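Putative surface-anchored fimbrial subunit (Corynebacterium diphtheriae, PDB 3HTL) probably serves as the major shaft subunit of a surface-anchored pilus of the diphtheria bacterium, and binds calcium in its middle region. Local coordinates at residues Ser233-Gly238 with Pro277-Ala282. Numbering follows the deposited sequence.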
ATOM      1  N   SER A 233       7.091   5.619  -6.555  1.00 19.40           N
ATOM      2  CA  SER A 233       6.521   4.877  -7.675  1.00 19.90           C
ATOM      3  C   SER A 233       7.591   4.072  -8.425  1.00 20.29           C
ATOM      4  O   SER A 233       8.657   4.609  -8.773  1.00 20.16           O
ATOM      5  CB  SER A 233       5.915   5.871  -8.645  1.00 21.25           C
ATOM      6  OG  SER A 233       5.209   5.212  -9.682  1.00 23.48           O
ATOM      7  N   VAL A 234       7.301   2.796  -8.667  1.00 19.83           N
ATOM      8  CA  VAL A 234       8.158   1.933  -9.517  1.00 20.21           C
ATOM      9  C   VAL A 234       7.302   1.416 -10.671  1.00 20.83           C
ATOM     10  O   VAL A 234       6.267   0.814 -10.435  1.00 18.46           O
ATOM     11  CB  VAL A 234       8.737   0.781  -8.723  1.00 19.90           C
ATOM     12  CG1 VAL A 234       9.446  -0.208  -9.649  1.00 21.84           C
ATOM     13  CG2 VAL A 234       9.660   1.298  -7.609  1.00 21.69           C
ATOM     14  N   GLN A 235       7.704   1.690 -11.925  1.00 20.51           N
ATOM     15  CA  GLN A 235       6.911   1.329 -13.084  1.00 21.67           C
ATOM     16  C   GLN A 235       7.753   0.495 -14.035  1.00 22.61           C
ATOM     17  O   GLN A 235       8.922   0.829 -14.293  1.00 22.40           O
ATOM     18  CB  GLN A 235       6.452   2.533 -13.909  1.00 23.29           C
ATOM     19  CG  GLN A 235       5.483   3.449 -13.290  1.00 26.58           C
ATOM     20  CD  GLN A 235       4.654   4.170 -14.324  1.00 30.26           C
ATOM     21  OE1 GLN A 235       5.079   4.379 -15.484  1.00 31.60           O
ATOM     22  NE2 GLN A 235       3.454   4.534 -13.928  1.00 30.71           N
ATOM     23  N   LEU A 236       7.160  -0.577 -14.536  1.00 23.35           N
ATOM     24  CA  LEU A 236       7.834  -1.433 -15.504  1.00 25.14           C
ATOM     25  C   LEU A 236       7.459  -1.018 -16.918  1.00 26.05           C
ATOM     26  O   LEU A 236       6.297  -0.897 -17.235  1.00 26.81           O
ATOM     27  CB  LEU A 236       7.462  -2.896 -15.278  1.00 24.75           C
ATOM     28  CG  LEU A 236       8.262  -3.674 -14.248  1.00 26.26           C
ATOM     29  CD1 LEU A 236       8.488  -2.888 -13.036  1.00 30.25           C
ATOM     30  CD2 LEU A 236       7.584  -5.023 -13.911  1.00 26.89           C
ATOM     31  N   ALA A 237       8.462  -0.856 -17.773  1.00 28.62           N
ATOM     32  CA  ALA A 237       8.214  -0.573 -19.196  1.00 29.63           C
ATOM     33  C   ALA A 237       9.204  -1.366 -20.075  1.00 30.31           C
ATOM     34  O   ALA A 237       9.885  -2.266 -19.584  1.00 30.03           O
ATOM     35  CB  ALA A 237       8.322   0.917 -19.449  1.00 30.51           C
ATOM     36  N   GLY A 238       9.282  -1.036 -21.366  1.00 32.20           N
ATOM     37  CA  GLY A 238      10.302  -1.638 -22.249  1.00 32.70           C
ATOM     38  C   GLY A 238      10.159  -3.148 -22.376  1.00 33.30           C
ATOM     39  O   GLY A 238       9.037  -3.676 -22.333  1.00 33.85           O
ATOM     40  N   PRO A 277      -2.142  -2.467 -12.660  1.00 21.84           N
ATOM     41  CA  PRO A 277      -1.637  -3.090 -13.889  1.00 22.82           C
ATOM     42  C   PRO A 277      -1.707  -2.110 -15.071  1.00 23.48           C
ATOM     43  O   PRO A 277      -2.335  -2.395 -16.087  1.00 23.29           O
ATOM     44  CB  PRO A 277      -2.591  -4.282 -14.085  1.00 23.60           C
ATOM     45  CG  PRO A 277      -3.884  -3.808 -13.540  1.00 23.11           C
ATOM     46  CD  PRO A 277      -3.551  -2.823 -12.402  1.00 22.43           C
ATOM     47  N   SER A 278      -1.088  -0.958 -14.900  1.00 23.07           N
ATOM     48  CA  SER A 278      -1.190   0.150 -15.855  1.00 24.02           C
ATOM     49  C   SER A 278      -0.098   1.139 -15.507  1.00 24.33           C
ATOM     50  O   SER A 278       0.396   1.138 -14.386  1.00 23.81           O
ATOM     51  CB  SER A 278      -2.541   0.839 -15.776  1.00 23.91           C
ATOM     52  OG  SER A 278      -2.652   1.816 -16.825  1.00 28.31           O
ATOM     53  N   ASN A 279       0.281   1.981 -16.466  1.00 24.98           N
ATOM     54  CA  ASN A 279       1.380   2.912 -16.282  1.00 26.08           C
ATOM     55  C   ASN A 279       0.819   4.306 -16.538  1.00 27.33           C
ATOM     56  O   ASN A 279       0.895   4.801 -17.665  1.00 26.64           O
ATOM     57  CB  ASN A 279       2.544   2.609 -17.252  1.00 25.63           C
ATOM     58  CG  ASN A 279       3.400   1.419 -16.821  1.00 26.63           C
ATOM     59  OD1 ASN A 279       3.265   0.892 -15.709  1.00 23.87           O
ATOM     60  ND2 ASN A 279       4.307   0.993 -17.709  1.00 27.01           N
ATOM     61  N   PRO A 280       0.224   4.931 -15.501  1.00 28.48           N
ATOM     62  CA  PRO A 280      -0.414   6.231 -15.713  1.00 29.54           C
ATOM     63  C   PRO A 280       0.567   7.284 -16.184  1.00 30.05           C
ATOM     64  O   PRO A 280       1.702   7.319 -15.731  1.00 29.81           O
ATOM     65  CB  PRO A 280      -0.938   6.609 -14.326  1.00 29.69           C
ATOM     66  CG  PRO A 280      -0.963   5.316 -13.551  1.00 28.95           C
ATOM     67  CD  PRO A 280       0.164   4.515 -14.089  1.00 28.90           C
ATOM     68  N   THR A 281       0.090   8.133 -17.079  1.00 31.24           N
ATOM     69  CA  THR A 281       0.843   9.286 -17.578  1.00 31.42           C
ATOM     70  C   THR A 281       0.895  10.430 -16.546  1.00 31.29           C
ATOM     71  O   THR A 281       1.870  11.182 -16.512  1.00 31.22           O
ATOM     72  CB  THR A 281       0.212   9.801 -18.901  1.00 31.67           C
ATOM     73  OG1 THR A 281      -1.182  10.091 -18.709  1.00 31.22           O
ATOM     74  CG2 THR A 281       0.351   8.764 -20.014  1.00 33.42           C
ATOM     75  N   ALA A 282      -0.166  10.567 -15.737  1.00 30.65           N
ATOM     76  CA  ALA A 282      -0.232  11.536 -14.636  1.00 30.52           C
ATOM     77  C   ALA A 282       0.341  10.900 -13.360  1.00 30.20           C
ATOM     78  O   ALA A 282       0.294   9.685 -13.208  1.00 30.12           O
ATOM     79  CB  ALA A 282      -1.698  11.973 -14.402  1.00 30.36           C
TER
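In both Q235 and N279 the first torsion sets CG anti to the carbonyl carbon and beside the backbone N (chi1 -67° and -77°), with the Q235 chain extended beyond CG, and because each CB already points at the other segment, the two side chains run past one another in opposite directions. This carries the Q235 amide over that of N279. The two flat groups stack with their planes 23° apart, Q235 CD lying 3.8 Å from N279 OD1 and Q235 OE1 3.6 Å from N279 CB.

In N279, OD1 is turned nearly syn to CA, which points N279 ND2 away from the residue's own backbone and into a 2.8 Å hydrogen bond with L236 O. The bond is nearly straight at the hydrogen and lies in the asparagine's amide plane, although the donor stands above the plane of the carbonyl. With OD1 accepting from the backbone N of F187, the amide is gripped at both ends and its rotation is fixed. Asparagine suits this place because a single small group supplies a donor and an acceptor side by side.

Glutamine's longer reach brings its amide alongside the loop: Q235 NE2 comes to 3.5 Å from N279 CA and 3.3 Å from P280 CD. The proline presents a ring methylene here, and its ring also touches T188 and L294, while its lack of a backbone N-H suits a non-strand path.

The contact thus ties the end of strand 229-236 to the loop that follows strand 268-276. Strand 188-192 pairs with both strands; F187, just before it, also bonds through its backbone to L236, while T188, its first residue, is hydrogen-bonded through OG1 to S278 O. On its other side strand 229-236 pairs with strand 219-226.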